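Transcriptional repressor PadR (Bacillus cereus, PDB 6JYI) binds DNA as a PadR-like transcriptional regulator, probably a repressor that acts as a homodimer. Local coordinates at the interface of chains A and B. Sequence-based numbering; all coordinates share one arbitrary frame. Chains: chain A/B, Transcriptional repressor PadR.

Contact 1: the interface of chains A and B. Residues chain A 40, 127, 131; chain B 93-96.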
ATOM      1  N   ASP A  40       2.563   5.362   2.813  1.00 38.75           N
ATOM      2  CA  ASP A  40       1.432   6.043   3.392  1.00 41.29           C
ATOM      3  C   ASP A  40       1.042   5.361   4.686  1.00 42.91           C
ATOM      4  O   ASP A  40       1.426   4.214   4.949  1.00 42.25           O
ATOM      5  CB  ASP A  40       0.256   5.993   2.401  1.00 43.35           C
ATOM      6  CG  ASP A  40      -0.856   6.990   2.729  1.00 46.62           C
ATOM      7  OD1 ASP A  40      -0.577   8.062   3.356  1.00 49.50           O
ATOM      8  OD2 ASP A  40      -2.001   6.683   2.349  1.00 49.55           O
ATOM      9  N   ARG A 127      -9.531   9.440  -9.441  1.00 45.83           N
ATOM     10  CA  ARG A 127      -8.500   9.498  -8.404  1.00 44.71           C
ATOM     11  C   ARG A 127      -7.107   9.153  -8.921  1.00 42.72           C
ATOM     12  O   ARG A 127      -6.188   9.932  -8.748  1.00 42.31           O
ATOM     13  CB  ARG A 127      -8.837   8.552  -7.254  1.00 44.27           C
ATOM     14  CG  ARG A 127      -9.910   9.079  -6.315  1.00 48.48           C
ATOM     15  CD  ARG A 127     -10.194   8.108  -5.169  1.00 50.73           C
ATOM     16  NE  ARG A 127     -11.617   8.120  -4.816  1.00 55.46           N
ATOM     17  CZ  ARG A 127     -12.135   7.604  -3.702  1.00 57.05           C
ATOM     18  NH1 ARG A 127     -11.363   6.994  -2.782  1.00 55.84           N
ATOM     19  NH2 ARG A 127     -13.445   7.686  -3.513  1.00 58.50           N
ATOM     20  N   TYR A 131      -3.653  11.538  -9.328  1.00 47.60           N
ATOM     21  CA  TYR A 131      -2.346  11.146  -8.726  1.00 48.11           C
ATOM     22  C   TYR A 131      -1.244  11.111  -9.774  1.00 48.02           C
ATOM     23  O   TYR A 131      -0.119  11.573  -9.533  1.00 48.35           O
ATOM     24  CB  TYR A 131      -2.349   9.749  -8.126  1.00 47.10           C
ATOM     25  CG  TYR A 131      -3.303   9.420  -6.997  1.00 50.85           C
ATOM     26  CD1 TYR A 131      -3.800  10.384  -6.128  1.00 54.35           C
ATOM     27  CD2 TYR A 131      -3.655   8.089  -6.776  1.00 53.96           C
ATOM     28  CE1 TYR A 131      -4.683  10.021  -5.086  1.00 57.22           C
ATOM     29  CE2 TYR A 131      -4.524   7.713  -5.760  1.00 56.19           C
ATOM     30  CZ  TYR A 131      -5.045   8.674  -4.921  1.00 58.45           C
ATOM     31  OH  TYR A 131      -5.906   8.249  -3.918  1.00 60.60           O
TER
ATOM     32  N   VAL B  93     -15.645   5.321   0.105  1.00 46.00           N
ATOM     33  CA  VAL B  93     -14.512   4.439  -0.184  1.00 44.31           C
ATOM     34  C   VAL B  93     -13.220   5.141   0.217  1.00 46.17           C
ATOM     35  O   VAL B  93     -12.906   6.228  -0.285  1.00 47.53           O
ATOM     36  CB  VAL B  93     -14.429   4.052  -1.668  1.00 44.57           C
ATOM     37  CG1 VAL B  93     -13.194   3.181  -1.907  1.00 41.56           C
ATOM     38  CG2 VAL B  93     -15.697   3.307  -2.099  1.00 44.30           C
ATOM     39  N   GLU B  94     -12.466   4.519   1.109  1.00 45.11           N
ATOM     40  CA  GLU B  94     -11.246   5.165   1.588  1.00 47.54           C
ATOM     41  C   GLU B  94     -10.135   5.005   0.569  1.00 47.42           C
ATOM     42  O   GLU B  94     -10.036   3.970  -0.102  1.00 45.59           O
ATOM     43  CB  GLU B  94     -10.840   4.582   2.929  1.00 46.40           C
ATOM     44  CG  GLU B  94     -12.001   4.573   3.904  1.00 50.50           C
ATOM     45  CD  GLU B  94     -11.530   4.659   5.322  1.00 56.53           C
ATOM     46  OE1 GLU B  94     -10.942   3.650   5.779  1.00 56.35           O
ATOM     47  OE2 GLU B  94     -11.720   5.743   5.947  1.00 61.73           O
ATOM     48  N   LYS B  95      -9.291   6.026   0.471  1.00 49.96           N
ATOM     49  CA  LYS B  95      -8.170   6.001  -0.446  1.00 51.27           C
ATOM     50  C   LYS B  95      -7.303   4.799  -0.133  1.00 48.42           C
ATOM     51  O   LYS B  95      -7.276   4.318   0.987  1.00 45.53           O
ATOM     52  CB  LYS B  95      -7.340   7.300  -0.360  1.00 55.45           C
ATOM     53  CG  LYS B  95      -6.447   7.410   0.887  1.00 54.80           C
ATOM     54  N   ASP B  96      -6.618   4.316  -1.153  1.00 34.69           N
ATOM     55  CA  ASP B  96      -5.632   3.264  -1.017  1.00 34.37           C
ATOM     56  C   ASP B  96      -4.521   3.671  -0.051  1.00 33.70           C
ATOM     57  O   ASP B  96      -4.110   4.832  -0.061  1.00 34.56           O
ATOM     58  CB  ASP B  96      -4.961   2.988  -2.367  1.00 34.03           C
ATOM     59  CG  ASP B  96      -5.721   2.043  -3.238  1.00 36.10           C
ATOM     60  OD1 ASP B  96      -6.843   1.591  -2.910  1.00 40.44           O
ATOM     61  OD2 ASP B  96      -5.151   1.727  -4.295  1.00 37.96           O
TER
HETATM   62  O   HOH W   1      -7.035   5.369  -3.834  1.00 45.29           O
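A lightly packed, water-assisted strip of a two-fold homodimer interface brings A:Arg127 and A:Tyr131, neighbours one turn apart on helix 114-142, against B:Val93 to B:Asp96 and so ties a long helix of one subunit to the loop leading into strand 97-99 of the other. A:Arg127 makes a direct hydrogen bond. Its chain runs out straight through CD (chi2 -179°) and bends at chi3, which carries the guanidinium NH1 to the backbone O of B:Val93 at 3.0 Å. The bond is nearly straight at the hydrogen, 166°, and the acceptor lies in the guanidinium plane, yet the donor stands above the carbonyl plane, off the lone pairs. NH2 of A:Arg127 passes 3.6 Å from that O.

A:Tyr131 works through water. Its phenol OH lies 3.1 Å from water 1, which sits at the ring edge in plane, and the backbone N of B:Asp96 meets the same water at 2.9 Å. CB of B:Lys95 lies 4.0 Å from the OH; the lysine is not modelled past CG. Within chain A, the backbone O of A:Arg127 rests 3.4 Å above one face of the tyrosine ring, toward its rim. The polar contacts described here, direct and through water, reach main-chain groups of chain B, which suggests that the site holds the course of the loop and may steady subunit placement in the presumed dimer.

Contact 2: the interface of chains A and B. Residues chain A 16, 30, 34-35, 38, 139, 142-143, 150, 153; chain B 107, 110.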
ATOM      1  N   LEU A  16      14.813  11.577   4.603  1.00 21.60           N
ATOM      2  CA  LEU A  16      14.529  12.905   4.084  1.00 22.76           C
ATOM      3  C   LEU A  16      15.576  13.920   4.542  1.00 23.54           C
ATOM      4  O   LEU A  16      16.123  14.696   3.739  1.00 25.20           O
ATOM      5  CB  LEU A  16      13.139  13.340   4.541  1.00 23.14           C
ATOM      6  CG  LEU A  16      11.961  12.775   3.755  1.00 25.70           C
ATOM      7  CD1 LEU A  16      10.624  13.268   4.401  1.00 27.55           C
ATOM      8  CD2 LEU A  16      12.045  13.186   2.274  1.00 30.14           C
ATOM      9  N   VAL A  30       6.442  17.160   1.789  1.00 28.13           N
ATOM     10  CA  VAL A  30       7.075  16.050   1.026  1.00 29.11           C
ATOM     11  C   VAL A  30       6.321  14.753   1.258  1.00 28.53           C
ATOM     12  O   VAL A  30       6.083  13.983   0.334  1.00 26.61           O
ATOM     13  CB  VAL A  30       8.560  15.792   1.330  1.00 29.30           C
ATOM     14  CG1 VAL A  30       9.116  14.828   0.226  1.00 31.96           C
ATOM     15  CG2 VAL A  30       9.330  17.050   1.246  1.00 33.62           C
ATOM     16  N   VAL A  34       4.672  13.098  -2.064  1.00 33.72           N
ATOM     17  CA  VAL A  34       5.475  11.998  -2.579  1.00 33.21           C
ATOM     18  C   VAL A  34       5.175  10.711  -1.809  1.00 32.86           C
ATOM     19  O   VAL A  34       4.733   9.722  -2.405  1.00 34.21           O
ATOM     20  CB  VAL A  34       6.983  12.316  -2.443  1.00 32.35           C
ATOM     21  CG1 VAL A  34       7.822  11.105  -2.700  1.00 30.75           C
ATOM     22  CG2 VAL A  34       7.385  13.480  -3.345  1.00 33.61           C
ATOM     23  N   PHE A  35       5.365  10.717  -0.490  1.00 31.95           N
ATOM     24  CA  PHE A  35       5.273   9.460   0.289  1.00 32.16           C
ATOM     25  C   PHE A  35       3.863   8.884   0.467  1.00 34.94           C
ATOM     26  O   PHE A  35       3.714   7.695   0.729  1.00 35.81           O
ATOM     27  CB  PHE A  35       6.003   9.580   1.639  1.00 31.38           C
ATOM     28  CG  PHE A  35       7.476   9.680   1.512  1.00 29.80           C
ATOM     29  CD1 PHE A  35       8.095  10.877   1.311  1.00 35.77           C
ATOM     30  CD2 PHE A  35       8.266   8.573   1.566  1.00 34.11           C
ATOM     31  CE1 PHE A  35       9.489  10.964   1.195  1.00 34.68           C
ATOM     32  CE2 PHE A  35       9.643   8.698   1.433  1.00 34.17           C
ATOM     33  CZ  PHE A  35      10.227   9.898   1.249  1.00 31.60           C
ATOM     34  N   PHE A  38       3.776   5.817  -1.813  1.00 37.85           N
ATOM     35  CA  PHE A  38       4.507   4.579  -1.586  1.00 37.14           C
ATOM     36  C   PHE A  38       4.923   4.275  -0.141  1.00 35.72           C
ATOM     37  O   PHE A  38       5.462   3.202   0.110  1.00 34.66           O
ATOM     38  CB  PHE A  38       5.685   4.469  -2.569  1.00 37.31           C
ATOM     39  CG  PHE A  38       6.772   5.470  -2.340  1.00 36.16           C
ATOM     40  CD1 PHE A  38       7.693   5.275  -1.330  1.00 35.43           C
ATOM     41  CD2 PHE A  38       6.897   6.589  -3.179  1.00 39.11           C
ATOM     42  CE1 PHE A  38       8.699   6.199  -1.095  1.00 36.04           C
ATOM     43  CE2 PHE A  38       7.928   7.507  -2.970  1.00 36.25           C
ATOM     44  CZ  PHE A  38       8.806   7.323  -1.926  1.00 36.11           C
ATOM     45  N   TYR A 139       7.729  15.610  -8.059  1.00 36.56           N
ATOM     46  CA  TYR A 139       9.133  15.139  -8.066  1.00 35.39           C
ATOM     47  C   TYR A 139      10.085  16.222  -8.584  1.00 36.05           C
ATOM     48  O   TYR A 139      11.190  16.350  -8.105  1.00 35.49           O
ATOM     49  CB  TYR A 139       9.292  13.848  -8.878  1.00 34.84           C
ATOM     50  CG  TYR A 139       9.127  12.572  -8.103  1.00 33.09           C
ATOM     51  CD1 TYR A 139       7.894  12.197  -7.596  1.00 34.30           C
ATOM     52  CD2 TYR A 139      10.201  11.726  -7.892  1.00 32.31           C
ATOM     53  CE1 TYR A 139       7.733  10.996  -6.928  1.00 32.60           C
ATOM     54  CE2 TYR A 139      10.054  10.528  -7.197  1.00 32.22           C
ATOM     55  CZ  TYR A 139       8.816  10.172  -6.726  1.00 32.32           C
ATOM     56  OH  TYR A 139       8.663   8.990  -6.047  1.00 35.92           O
ATOM     57  N   TRP A 142      10.504  18.526  -5.475  1.00 38.31           N
ATOM     58  CA  TRP A 142      11.258  17.956  -4.336  1.00 38.76           C
ATOM     59  C   TRP A 142      12.613  17.355  -4.674  1.00 38.27           C
ATOM     60  O   TRP A 142      13.501  17.341  -3.807  1.00 38.96           O
ATOM     61  CB  TRP A 142      10.415  16.934  -3.561  1.00 38.44           C
ATOM     62  CG  TRP A 142       9.337  17.634  -2.801  1.00 39.53           C
ATOM     63  CD1 TRP A 142       7.992  17.574  -3.043  1.00 38.38           C
ATOM     64  CD2 TRP A 142       9.508  18.561  -1.709  1.00 40.58           C
ATOM     65  NE1 TRP A 142       7.319  18.369  -2.169  1.00 40.66           N
ATOM     66  CE2 TRP A 142       8.219  19.006  -1.344  1.00 40.68           C
ATOM     67  CE3 TRP A 142      10.612  19.033  -1.000  1.00 40.74           C
ATOM     68  CZ2 TRP A 142       8.003  19.893  -0.286  1.00 42.22           C
ATOM     69  CZ3 TRP A 142      10.396  19.944   0.049  1.00 43.09           C
ATOM     70  CH2 TRP A 142       9.101  20.350   0.394  1.00 43.76           C
ATOM     71  N   ARG A 143      12.776  16.874  -5.905  1.00 35.69           N
ATOM     72  CA  ARG A 143      14.032  16.254  -6.303  1.00 35.91           C
ATOM     73  C   ARG A 143      14.604  17.001  -7.505  1.00 35.77           C
ATOM     74  O   ARG A 143      14.634  16.487  -8.638  1.00 33.04           O
ATOM     75  CB  ARG A 143      13.837  14.780  -6.656  1.00 34.90           C
ATOM     76  CG  ARG A 143      13.263  13.875  -5.512  1.00 38.02           C
ATOM     77  CD  ARG A 143      14.352  13.401  -4.585  1.00 42.35           C
ATOM     78  NE  ARG A 143      14.892  14.519  -3.833  1.00 47.63           N
ATOM     79  CZ  ARG A 143      16.150  14.692  -3.426  1.00 49.44           C
ATOM     80  NH1 ARG A 143      17.127  13.819  -3.667  1.00 50.84           N
ATOM     81  NH2 ARG A 143      16.426  15.795  -2.760  1.00 50.04           N
ATOM     82  N   GLU A 150      16.479   7.499  -8.323  1.00 22.00           N
ATOM     83  CA  GLU A 150      15.330   8.241  -7.751  1.00 23.76           C
ATOM     84  C   GLU A 150      14.140   8.255  -8.694  1.00 24.39           C
ATOM     85  O   GLU A 150      12.987   8.218  -8.268  1.00 26.76           O
ATOM     86  CB  GLU A 150      15.725   9.669  -7.408  1.00 24.23           C
ATOM     87  CG  GLU A 150      16.761   9.738  -6.271  1.00 24.16           C
ATOM     88  CD  GLU A 150      17.239  11.152  -5.996  1.00 28.65           C
ATOM     89  OE1 GLU A 150      17.421  11.901  -6.987  1.00 27.94           O
ATOM     90  OE2 GLU A 150      17.499  11.479  -4.797  1.00 30.28           O
ATOM     91  N   SER A 153      11.339   5.239  -8.515  1.00 25.46           N
ATOM     92  CA  SER A 153      10.141   5.306  -7.649  1.00 26.69           C
ATOM     93  C   SER A 153       8.991   5.990  -8.343  1.00 27.29           C
ATOM     94  O   SER A 153       7.863   5.512  -8.297  1.00 27.99           O
ATOM     95  CB  SER A 153      10.412   5.941  -6.251  1.00 27.01           C
ATOM     96  OG  SER A 153      10.818   7.285  -6.306  1.00 31.05           O
TER
ATOM     97  N   TYR B 107      13.797   5.587  -3.866  1.00 21.58           N
ATOM     98  CA  TYR B 107      13.731   6.992  -3.554  1.00 21.39           C
ATOM     99  C   TYR B 107      15.019   7.481  -2.868  1.00 21.10           C
ATOM    100  O   TYR B 107      15.493   8.569  -3.171  1.00 20.01           O
ATOM    101  CB  TYR B 107      12.523   7.300  -2.691  1.00 21.16           C
ATOM    102  CG  TYR B 107      12.229   8.739  -2.570  1.00 23.91           C
ATOM    103  CD1 TYR B 107      11.466   9.389  -3.526  1.00 25.30           C
ATOM    104  CD2 TYR B 107      12.722   9.487  -1.519  1.00 27.57           C
ATOM    105  CE1 TYR B 107      11.202  10.727  -3.446  1.00 26.83           C
ATOM    106  CE2 TYR B 107      12.458  10.877  -1.438  1.00 27.67           C
ATOM    107  CZ  TYR B 107      11.709  11.470  -2.387  1.00 28.31           C
ATOM    108  OH  TYR B 107      11.416  12.819  -2.322  1.00 31.24           O
ATOM    109  N   ASN B 110      20.285   7.202  -3.925  1.00 23.61           N
ATOM    110  CA  ASN B 110      21.561   7.908  -3.984  1.00 24.80           C
ATOM    111  C   ASN B 110      22.478   7.549  -2.810  1.00 26.18           C
ATOM    112  O   ASN B 110      23.681   7.794  -2.883  1.00 26.05           O
ATOM    113  CB  ASN B 110      21.369   9.427  -4.066  1.00 26.06           C
ATOM    114  CG  ASN B 110      20.762   9.864  -5.381  1.00 26.07           C
ATOM    115  OD1 ASN B 110      20.720   9.102  -6.323  1.00 29.25           O
ATOM    116  ND2 ASN B 110      20.246  11.103  -5.431  1.00 33.85           N
TER
HETATM  117  O   HOH W   2      18.294   9.290  -3.182  1.00 24.63           O
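B:Tyr107, at the end of helix 101-107, plugs into a pocket of chain A lined both by the N-terminal region of this PadR-family protein, whose DNA-binding part is a winged helix-turn-helix, and by its C-terminal helices. With CG anti to the backbone N (chi1 -168°), the phenol ring enters the pocket deeply. A:Val34, A:Phe35 and A:Phe38 pack against one face toward its rim: CG1 of A:Val34 is 3.5 Å from CE1 of B:Tyr107, CZ of A:Phe35 is 3.6 Å from CE2 of B:Tyr107, and A:Phe38 lays CZ near CD1 and CG. A:Phe35 meets the tyrosine edge-to-face, with planes 64° apart. CD of A:Arg143 comes over the opposite face, near CZ and OH, while A:Tyr139 flanks the CD1-CE1 edge. OG of A:Ser153 lies at that edge, in the ring plane and 3.5 Å from CD1 of B:Tyr107; hydrogen bonds to the OH of A:Tyr139 and the backbone O of A:Glu150 fix it.

Outside this tight apolar grip the contact becomes polar and hydrated. NH1 of A:Arg143 makes a salt bridge to OE2 of A:Glu150 at 2.6 Å; the oxygen lies in the guanidinium plane, while NH1 meets it on the syn side, out of the carboxylate plane. Water 2 links that OE2 to the backbone O of B:Tyr107 and N of B:Asn110. The amide ND2 of B:Asn110 also approaches OE2, but its N-H points away.

The C-alpha centres of contact 1 and contact 2 are about 19 Å apart, and helix 114-142 of chain A serves both, giving its middle to contact 1 and its C-terminal end to contact 2. A:Asp40 of contact 1 and A:Phe38 of contact 2 lie close together in the loop after helix 24-35, and contact 2 also draws on helix 148-175. On chain B, strand 97-99 and helix 101-107 connect the loop of contact 1 to the tyrosine of contact 2, so a short stretch of one subunit is anchored twice on the other. Two-fold symmetry repeats both contacts, which could couple the placement of the DNA-binding regions to dimer geometry.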